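Local coordinates for ferric iron-binding protein HitA (Pseudomonas aeruginosa PAO1, PDB 6IWF) that binds ferric iron and probably delivers it for uptake into the cell, and is involved in gallium internalization, at residues His12-Ile17 / Leu258-Glu263; Tyr58-Pro63 / Asn194-Tyr199; Ala229-Ser234 / Arg239-Phe244. All blocks are in the same frame, centred on the assembly; numbering follows the deposited sequence.

Contact 1: His12-Ile17 / Leu258-Glu263; sequences HAATGI and LSQSAE
Gln260 lies against the first turn of helix 13-27 and reaches it with CB, CG and OE1 of its side chain. Its CB rests 3.5 Å from Thr15 OG1, and the two side chains run past each other in opposite directions. The next carbon, CG, sits beside the backbone of Ala14, 3.6 Å from Ala14 O. The torsion about CB-CG (chi2 -59°) bends the chain, so that CD stays near that same carbonyl and OE1 ends 3.5 Å from the methyl CB of Ala14. The whole approach is packing: a polar side chain spends its carbons on the helix and brings its amide oxygen against a methyl group.

Thr15 OG1 stands beside its own backbone N, with CG2 anti to that N (chi1 -53°), and so faces Gln260 CB. The distance from Thr15 OG1 to Ser261 CB is 4.3 Å. This hydroxyl is buried here and has no hydrogen-bond partner in the model. Ser261 OG instead gives a 2.9 Å bond to the anti lone pair of Glu263 OE1. Glu263 OE2 makes a salt bridge to Arg102 and a hydrogen bond with Thr100, so the carboxylate is held through both oxygens.

His12 is the N-cap of the helix; its carbonyl O accepts Gly16 N at 3.1 Å. His12 is also an iron ligand, so the packing of the loop after helix 251-258 on this helix N-terminus lies at the edge of the metal site, in the cleft of a periplasmic ferric-binding protein.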
loop_
_atom_site.group_PDB
_atom_site.type_symbol
_atom_site.label_atom_id
_atom_site.label_comp_id
_atom_site.label_asym_id
_atom_site.label_seq_id
_atom_site.Cartn_x
_atom_site.Cartn_y
_atom_site.Cartn_z
ATOM N N HIS A 12 -0.416 -5.737 -7.027
ATOM C CA HIS A 12 0.079 -5.663 -8.398
ATOM C C HIS A 12 -0.038 -7.018 -9.088
ATOM O O HIS A 12 0.067 -8.075 -8.459
ATOM C CB HIS A 12 1.525 -5.167 -8.391
ATOM C CG HIS A 12 1.642 -3.687 -8.188
ATOM N ND1 HIS A 12 0.622 -2.813 -8.498
ATOM C CD2 HIS A 12 2.654 -2.926 -7.705
ATOM C CE1 HIS A 12 1.001 -1.577 -8.220
ATOM N NE2 HIS A 12 2.227 -1.618 -7.734
ATOM N N ALA A 13 -0.284 -6.975 -10.403
ATOM C CA ALA A 13 -0.595 -8.188 -11.162
ATOM C C ALA A 13 0.505 -9.235 -11.032
ATOM O O ALA A 13 0.230 -10.407 -10.739
ATOM C CB ALA A 13 -0.826 -7.831 -12.629
ATOM N N ALA A 14 1.762 -8.828 -11.230
ATOM C CA ALA A 14 2.871 -9.777 -11.192
ATOM C C ALA A 14 3.101 -10.340 -9.798
ATOM O O ALA A 14 3.609 -11.455 -9.662
ATOM C CB ALA A 14 4.155 -9.114 -11.699
ATOM N N THR A 15 2.761 -9.584 -8.755
ATOM C CA THR A 15 2.900 -10.101 -7.395
ATOM C C THR A 15 1.875 -11.197 -7.119
ATOM O O THR A 15 2.198 -12.228 -6.513
ATOM C CB THR A 15 2.750 -8.949 -6.396
ATOM O OG1 THR A 15 3.664 -7.892 -6.740
ATOM C CG2 THR A 15 3.021 -9.415 -4.972
ATOM N N GLY A 16 0.626 -10.986 -7.545
ATOM C CA GLY A 16 -0.377 -12.026 -7.385
ATOM C C GLY A 16 -0.026 -13.270 -8.179
ATOM O O GLY A 16 -0.187 -14.394 -7.699
ATOM N N ILE A 17 0.498 -13.081 -9.389
ATOM C CA ILE A 17 0.895 -14.222 -10.208
ATOM C C ILE A 17 2.022 -14.996 -9.533
ATOM O O ILE A 17 2.004 -16.235 -9.487
ATOM C CB ILE A 17 1.291 -13.745 -11.617
ATOM C CG1 ILE A 17 0.041 -13.329 -12.395
ATOM C CG2 ILE A 17 2.040 -14.840 -12.360
ATOM C CD1 ILE A 17 0.323 -12.351 -13.521
ATOM N N LEU A 258 8.309 -10.520 -2.475
ATOM C CA LEU A 258 9.320 -9.467 -2.507
ATOM C C LEU A 258 10.119 -9.466 -3.805
ATOM O O LEU A 258 10.702 -8.434 -4.157
ATOM C CB LEU A 258 10.243 -9.605 -1.299
ATOM C CG LEU A 258 9.478 -9.313 0.002
ATOM C CD1 LEU A 258 10.369 -9.493 1.229
ATOM C CD2 LEU A 258 8.875 -7.916 -0.051
ATOM N N SER A 259 10.123 -10.577 -4.549
ATOM C CA SER A 259 10.792 -10.595 -5.844
ATOM C C SER A 259 10.105 -9.691 -6.863
ATOM O O SER A 259 10.727 -9.326 -7.869
ATOM C CB SER A 259 10.868 -12.034 -6.374
ATOM O OG SER A 259 9.574 -12.535 -6.705
ATOM N N GLN A 260 8.841 -9.318 -6.626
ATOM C CA GLN A 260 8.091 -8.472 -7.542
ATOM C C GLN A 260 7.861 -7.048 -7.046
ATOM O O GLN A 260 7.521 -6.178 -7.855
ATOM C CB GLN A 260 6.732 -9.108 -7.847
ATOM C CG GLN A 260 6.853 -10.483 -8.468
ATOM C CD GLN A 260 7.640 -10.455 -9.762
ATOM O OE1 GLN A 260 7.450 -9.569 -10.603
ATOM N NE2 GLN A 260 8.537 -11.417 -9.927
ATOM N N SER A 261 8.006 -6.788 -5.751
ATOM C CA SER A 261 7.859 -5.413 -5.297
ATOM C C SER A 261 8.797 -5.168 -4.131
ATOM O O SER A 261 8.874 -5.982 -3.206
ATOM C CB SER A 261 6.418 -5.091 -4.903
ATOM O OG SER A 261 6.264 -3.684 -4.746
ATOM N N ALA A 262 9.513 -4.046 -4.200
ATOM C CA ALA A 262 10.524 -3.682 -3.213
ATOM C C ALA A 262 9.811 -3.106 -1.993
ATOM O O ALA A 262 9.654 -1.896 -1.828
ATOM C CB ALA A 262 11.521 -2.700 -3.812
ATOM N N GLU A 263 9.354 -4.007 -1.130
ATOM C CA GLU A 263 8.597 -3.647 0.058
ATOM C C GLU A 263 9.238 -4.325 1.260
ATOM O O GLU A 263 10.224 -5.059 1.136
ATOM C CB GLU A 263 7.118 -4.024 -0.102
ATOM C CG GLU A 263 6.491 -3.301 -1.300
ATOM C CD GLU A 263 4.976 -3.381 -1.357
ATOM O OE1 GLU A 263 4.442 -3.559 -2.475
ATOM O OE2 GLU A 263 4.320 -3.236 -0.308
#

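Contact 2: Tyr58-Pro63 / Asn194-Tyr199; sequences YTEESP and NNYYWY
Glu60 and Tyr196 meet across a wide gap between backbones: the nearest CA atoms, those of Glu60 and Asn194, are 11.4 Å apart. The segment 58-63 leaves strand 56-59 and turns into a loop, whereas 194-199 passes from the end of strand 190-194 into helix 196-205. Side chains and one water make the bridge.

The direct link is a short hydrogen bond from Tyr196 OH to Glu60 OE1, 2.6 Å long, which meets the oxygen nearly along its C-O axis. The Glu60 chain is extended beyond CG, bringing the carboxylate to the phenol; carboxylate and ring planes stand 64° apart. Tyr196 holds CG between its backbone N and carbonyl carbon (chi1 57°), aiming the ring at Glu60. Its CE1 lies 3.4 Å above the ring plane of Tyr197, displaced toward the rim, and Tyr197 OH ends 4.2 Å from Glu60 OE1. Two phenol oxygens and a carboxylate therefore converge on one small region.

Glu61 makes a second link. Water 1 donates to its OE2 at 2.8 Å and accepts from Asn194 ND2 at 3.0 Å, spanning a gap too long for direct bonding. Within 58-63, Thr59 OG1 gives a 2.7 Å bond to Glu61 O, tying down the turn that carries both glutamates, and Asp38 receives the backbone N-H groups of Glu60 and Glu61. Arg102 is a long, weak ion-pair partner of both carboxylates.

Glu60, Tyr196 and Tyr197, with His12, are the iron ligands of this protein. No iron is bound here, and the cluster is the two-tyrosine, histidine and glutamate site of ferric-binding proteins.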
loop_
_atom_site.group_PDB
_atom_site.type_symbol
_atom_site.label_atom_id
_atom_site.label_comp_id
_atom_site.label_asym_id
_atom_site.label_seq_id
_atom_site.Cartn_x
_atom_site.Cartn_y
_atom_site.Cartn_z
ATOM N N TYR A 58 -6.475 -10.313 -1.463
ATOM C CA TYR A 58 -5.135 -9.761 -1.297
ATOM C C TYR A 58 -5.200 -8.321 -1.771
ATOM O O TYR A 58 -5.556 -8.079 -2.929
ATOM C CB TYR A 58 -4.138 -10.578 -2.126
ATOM C CG TYR A 58 -2.663 -10.249 -1.999
ATOM C CD1 TYR A 58 -2.154 -9.496 -0.946
ATOM C CD2 TYR A 58 -1.774 -10.719 -2.954
ATOM C CE1 TYR A 58 -0.774 -9.231 -0.860
ATOM C CE2 TYR A 58 -0.421 -10.459 -2.879
ATOM C CZ TYR A 58 0.072 -9.723 -1.846
ATOM O OH TYR A 58 1.428 -9.493 -1.809
ATOM N N THR A 59 -4.934 -7.367 -0.874
ATOM C CA THR A 59 -5.093 -5.956 -1.206
ATOM C C THR A 59 -3.785 -5.189 -1.051
ATOM O O THR A 59 -2.922 -5.530 -0.234
ATOM C CB THR A 59 -6.162 -5.280 -0.339
ATOM O OG1 THR A 59 -5.788 -5.355 1.041
ATOM C CG2 THR A 59 -7.529 -5.924 -0.561
ATOM N N GLU A 60 -3.675 -4.118 -1.838
ATOM C CA GLU A 60 -2.557 -3.187 -1.725
ATOM C C GLU A 60 -2.570 -2.438 -0.399
ATOM O O GLU A 60 -1.510 -2.106 0.143
ATOM C CB GLU A 60 -2.610 -2.187 -2.877
ATOM C CG GLU A 60 -1.519 -2.333 -3.895
ATOM C CD GLU A 60 -1.344 -1.070 -4.699
ATOM O OE1 GLU A 60 -0.231 -0.510 -4.671
ATOM O OE2 GLU A 60 -2.325 -0.636 -5.339
ATOM N N GLU A 61 -3.765 -2.117 0.122
ATOM C CA GLU A 61 -3.904 -1.285 1.307
ATOM C C GLU A 61 -4.886 -1.919 2.280
ATOM O O GLU A 61 -5.660 -2.817 1.929
ATOM C CB GLU A 61 -4.382 0.129 0.955
ATOM C CG GLU A 61 -3.746 0.711 -0.302
ATOM C CD GLU A 61 -2.302 1.144 -0.110
ATOM O OE1 GLU A 61 -1.679 1.549 -1.126
ATOM O OE2 GLU A 61 -1.785 1.091 1.036
ATOM N N SER A 62 -4.868 -1.416 3.511
ATOM C CA SER A 62 -5.681 -2.010 4.570
ATOM C C SER A 62 -7.129 -1.511 4.674
ATOM O O SER A 62 -7.968 -2.274 5.167
ATOM C CB SER A 62 -4.983 -1.826 5.923
ATOM O OG SER A 62 -4.589 -0.480 6.124
ATOM N N PRO A 63 -7.489 -0.289 4.254
ATOM C CA PRO A 63 -8.909 0.162 4.415
ATOM C C PRO A 63 -9.937 -0.836 3.892
ATOM O O PRO A 63 -10.927 -1.099 4.594
ATOM C CB PRO A 63 -8.942 1.486 3.638
ATOM C CG PRO A 63 -7.579 2.058 3.936
ATOM C CD PRO A 63 -6.635 0.860 3.858
ATOM N N ASN A 194 4.757 6.121 -3.253
ATOM C CA ASN A 194 5.313 5.071 -2.419
ATOM C C ASN A 194 6.677 4.645 -2.946
ATOM O O ASN A 194 6.969 4.749 -4.144
ATOM C CB ASN A 194 4.369 3.878 -2.381
ATOM C CG ASN A 194 3.318 4.014 -1.300
ATOM O OD1 ASN A 194 3.563 4.628 -0.249
ATOM N ND2 ASN A 194 2.155 3.429 -1.534
ATOM N N ASN A 195 7.505 4.127 -2.037
ATOM C CA ASN A 195 8.911 3.913 -2.372
ATOM C C ASN A 195 9.090 2.926 -3.516
ATOM O O ASN A 195 10.042 3.054 -4.298
ATOM C CB ASN A 195 9.661 3.416 -1.131
ATOM C CG ASN A 195 9.267 2.011 -0.754
ATOM O OD1 ASN A 195 8.153 1.764 -0.282
ATOM N ND2 ASN A 195 10.175 1.063 -0.982
ATOM N N TYR A 196 8.197 1.936 -3.641
ATOM C CA TYR A 196 8.533 0.806 -4.505
ATOM C C TYR A 196 8.472 1.156 -5.991
ATOM O O TYR A 196 9.064 0.430 -6.798
ATOM C CB TYR A 196 7.630 -0.394 -4.181
ATOM C CG TYR A 196 6.159 -0.121 -4.285
ATOM C CD1 TYR A 196 5.535 -0.080 -5.528
ATOM C CD2 TYR A 196 5.383 0.083 -3.152
ATOM C CE1 TYR A 196 4.177 0.166 -5.639
ATOM C CE2 TYR A 196 4.013 0.333 -3.259
ATOM C CZ TYR A 196 3.425 0.375 -4.511
ATOM O OH TYR A 196 2.069 0.621 -4.645
ATOM N N TYR A 197 7.806 2.260 -6.369
ATOM C CA TYR A 197 7.753 2.638 -7.785
ATOM C C TYR A 197 9.129 3.009 -8.314
ATOM O O TYR A 197 9.453 2.734 -9.478
ATOM C CB TYR A 197 6.798 3.809 -7.994
ATOM C CG TYR A 197 5.354 3.443 -7.801
ATOM C CD1 TYR A 197 4.647 2.784 -8.803
ATOM C CD2 TYR A 197 4.690 3.763 -6.617
ATOM C CE1 TYR A 197 3.320 2.438 -8.626
ATOM C CE2 TYR A 197 3.364 3.420 -6.438
ATOM C CZ TYR A 197 2.689 2.759 -7.445
ATOM O OH TYR A 197 1.365 2.422 -7.274
ATOM N N TRP A 198 9.938 3.670 -7.494
ATOM C CA TRP A 198 11.296 3.988 -7.908
ATOM C C TRP A 198 12.092 2.718 -8.192
ATOM O O TRP A 198 12.811 2.636 -9.198
ATOM C CB TRP A 198 11.970 4.828 -6.822
ATOM C CG TRP A 198 13.321 5.353 -7.171
ATOM C CD1 TRP A 198 13.617 6.553 -7.760
ATOM C CD2 TRP A 198 14.571 4.714 -6.912
ATOM N NE1 TRP A 198 14.977 6.690 -7.894
ATOM C CE2 TRP A 198 15.588 5.575 -7.382
ATOM C CE3 TRP A 198 14.933 3.492 -6.334
ATOM C CZ2 TRP A 198 16.942 5.254 -7.295
ATOM C CZ3 TRP A 198 16.283 3.169 -6.247
ATOM C CH2 TRP A 198 17.273 4.052 -6.723
ATOM N N TYR A 199 11.955 1.704 -7.328
ATOM C CA TYR A 199 12.714 0.471 -7.516
ATOM C C TYR A 199 12.256 -0.293 -8.755
ATOM O O TYR A 199 13.084 -0.866 -9.474
ATOM C CB TYR A 199 12.612 -0.399 -6.261
ATOM C CG TYR A 199 13.386 0.160 -5.098
ATOM C CD1 TYR A 199 12.813 1.094 -4.229
ATOM C CD2 TYR A 199 14.717 -0.199 -4.888
ATOM C CE1 TYR A 199 13.520 1.624 -3.166
ATOM C CE2 TYR A 199 15.433 0.326 -3.833
ATOM C CZ TYR A 199 14.839 1.238 -2.977
ATOM O OH TYR A 199 15.564 1.745 -1.927
HETATM O O HOH W 1 0.085 3.183 0.573
#

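Contact 3: Ala229-Ser234 / Arg239-Phe244; sequences AAVLKS and REAQQF
Val231 of strand 224-231 faces Ala241 on helix 238-248, their CA atoms 6.0 Å apart, where the chain has come back after a short connection to lay the helix against the strand it has just left. Both methyls of Val231 are used. CG1, anti to the backbone N (chi1 174°), touches Ala241 CB at 3.6 Å. CG2, beside that N, presses on the helix backbone instead, 3.6 Å from Ala241 O and 3.9 Å from Gln242 N. Beside the alanine, the valine methyl thus reaches the main chain of the helix.

Gln242 adds its side chain at the flank: CD is 4.2 Å from Val231 CG2, so a carbon of the amide packs on the methyl while the polar atoms turn to other partners. NE2 bonds to Lys76 O and OE1 accepts from Glu78 N, which keeps this buried amide satisfied.

Beyond this pair, Val231 also touches Val245 one turn further along the helix. Ala241 and Phe244 reach across to Val56 of strand 56-59, the antiparallel neighbour of strand 224-231, and Phe244 packs edge-to-face on Phe23 of helix 13-27.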
loop_
_atom_site.group_PDB
_atom_site.type_symbol
_atom_site.label_atom_id
_atom_site.label_comp_id
_atom_site.label_asym_id
_atom_site.label_seq_id
_atom_site.Cartn_x
_atom_site.Cartn_y
_atom_site.Cartn_z
ATOM N N ALA A 229 -3.960 -9.517 3.568
ATOM C CA ALA A 229 -4.676 -10.629 2.976
ATOM C C ALA A 229 -5.644 -11.215 3.986
ATOM O O ALA A 229 -5.499 -11.044 5.198
ATOM C CB ALA A 229 -3.731 -11.728 2.482
ATOM N N ALA A 230 -6.626 -11.934 3.466
ATOM C CA ALA A 230 -7.688 -12.460 4.311
ATOM C C ALA A 230 -8.337 -13.640 3.611
ATOM O O ALA A 230 -8.319 -13.736 2.386
ATOM C CB ALA A 230 -8.742 -11.386 4.625
ATOM N N VAL A 231 -8.901 -14.537 4.418
ATOM C CA VAL A 231 -9.748 -15.638 3.963
ATOM C C VAL A 231 -11.207 -15.204 4.051
ATOM O O VAL A 231 -11.634 -14.661 5.071
ATOM C CB VAL A 231 -9.508 -16.883 4.831
ATOM C CG1 VAL A 231 -10.504 -18.002 4.466
ATOM C CG2 VAL A 231 -8.060 -17.347 4.685
ATOM N N LEU A 232 -11.988 -15.478 3.006
ATOM C CA LEU A 232 -13.400 -15.110 3.031
ATOM C C LEU A 232 -14.182 -16.108 3.878
ATOM O O LEU A 232 -13.970 -17.321 3.784
ATOM C CB LEU A 232 -13.979 -15.055 1.615
ATOM C CG LEU A 232 -13.705 -13.805 0.778
ATOM C CD1 LEU A 232 -14.146 -12.551 1.535
ATOM C CD2 LEU A 232 -12.242 -13.696 0.344
ATOM N N LYS A 233 -15.079 -15.590 4.723
ATOM C CA LYS A 233 -15.894 -16.467 5.558
ATOM C C LYS A 233 -16.733 -17.414 4.713
ATOM O O LYS A 233 -17.003 -18.551 5.126
ATOM C CB LYS A 233 -16.793 -15.621 6.463
ATOM C CG LYS A 233 -17.160 -16.277 7.773
ATOM C CD LYS A 233 -17.246 -15.241 8.882
ATOM C CE LYS A 233 -18.409 -15.509 9.815
ATOM N NZ LYS A 233 -18.370 -14.563 10.967
ATOM N N SER A 234 -17.130 -16.968 3.522
ATOM C CA SER A 234 -17.961 -17.731 2.603
ATOM C C SER A 234 -17.204 -18.830 1.863
ATOM O O SER A 234 -17.839 -19.621 1.159
ATOM C CB SER A 234 -18.594 -16.782 1.579
ATOM O OG SER A 234 -17.609 -16.216 0.721
ATOM N N ARG A 239 -9.925 -24.844 4.733
ATOM C CA ARG A 239 -8.592 -25.327 5.091
ATOM C C ARG A 239 -7.549 -24.854 4.088
ATOM O O ARG A 239 -6.467 -24.396 4.475
ATOM C CB ARG A 239 -8.581 -26.856 5.179
ATOM C CG ARG A 239 -7.238 -27.443 5.580
ATOM C CD ARG A 239 -7.290 -28.970 5.543
ATOM N NE ARG A 239 -6.018 -29.579 5.919
ATOM C CZ ARG A 239 -5.125 -30.050 5.050
ATOM N NH1 ARG A 239 -5.361 -29.985 3.747
ATOM N NH2 ARG A 239 -3.994 -30.587 5.489
ATOM N N GLU A 240 -7.874 -24.931 2.800
ATOM C CA GLU A 240 -6.922 -24.580 1.752
ATOM C C GLU A 240 -6.677 -23.078 1.709
ATOM O O GLU A 240 -5.545 -22.624 1.477
ATOM C CB GLU A 240 -7.451 -25.078 0.413
ATOM C CG GLU A 240 -7.675 -26.597 0.361
ATOM C CD GLU A 240 -9.089 -27.057 0.754
ATOM O OE1 GLU A 240 -9.743 -26.432 1.626
ATOM O OE2 GLU A 240 -9.544 -28.083 0.187
ATOM N N ALA A 241 -7.730 -22.292 1.938
ATOM C CA ALA A 241 -7.568 -20.841 1.973
ATOM C C ALA A 241 -6.680 -20.413 3.134
ATOM O O ALA A 241 -5.810 -19.546 2.974
ATOM C CB ALA A 241 -8.941 -20.173 2.065
ATOM N N GLN A 242 -6.890 -21.000 4.318
ATOM C CA GLN A 242 -6.009 -20.709 5.443
ATOM C C GLN A 242 -4.575 -21.101 5.122
ATOM O O GLN A 242 -3.630 -20.393 5.486
ATOM C CB GLN A 242 -6.481 -21.433 6.702
ATOM C CG GLN A 242 -7.850 -20.988 7.198
ATOM C CD GLN A 242 -7.795 -19.767 8.109
ATOM O OE1 GLN A 242 -6.729 -19.359 8.585
ATOM N NE2 GLN A 242 -8.956 -19.190 8.366
ATOM N N GLN A 243 -4.398 -22.231 4.441
ATOM C CA GLN A 243 -3.061 -22.647 4.032
ATOM C C GLN A 243 -2.420 -21.613 3.116
ATOM O O GLN A 243 -1.213 -21.337 3.218
ATOM C CB GLN A 243 -3.157 -23.997 3.324
ATOM C CG GLN A 243 -1.857 -24.643 2.977
ATOM C CD GLN A 243 -2.082 -26.043 2.447
ATOM O OE1 GLN A 243 -3.138 -26.635 2.675
ATOM N NE2 GLN A 243 -1.097 -26.575 1.724
ATOM N N PHE A 244 -3.207 -21.049 2.200
ATOM C CA PHE A 244 -2.675 -20.067 1.265
ATOM C C PHE A 244 -2.178 -18.817 1.988
ATOM O O PHE A 244 -1.075 -18.332 1.715
ATOM C CB PHE A 244 -3.732 -19.702 0.225
ATOM C CG PHE A 244 -3.223 -18.784 -0.832
ATOM C CD1 PHE A 244 -3.251 -17.398 -0.654
ATOM C CD2 PHE A 244 -2.666 -19.295 -1.996
ATOM C CE1 PHE A 244 -2.748 -16.547 -1.630
ATOM C CE2 PHE A 244 -2.167 -18.449 -2.975
ATOM C CZ PHE A 244 -2.216 -17.075 -2.795
#

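Contacts 1 and 2 form one neighbourhood, their centres 10 Å apart: Ala262 O and Asn195 ND2 lie 3.1 Å apart, probably hydrogen-bonded, and His12 NE2 packs 3.4 Å from Tyr196 CE1. Between them they gather all four iron ligands, His12 from contact 1 and Glu60, Tyr196 and Tyr197 from contact 2. Contact 3 lies about 20 Å from contact 1 and 22 Å from contact 2, centre to centre, and away from the metal site. It is nevertheless tied to contact 2 through the sheet, since strands 56-59 and 224-231 are neighbours. Along the chain, contacts 2 and 3 follow in series inside the loop that contact 1 closes.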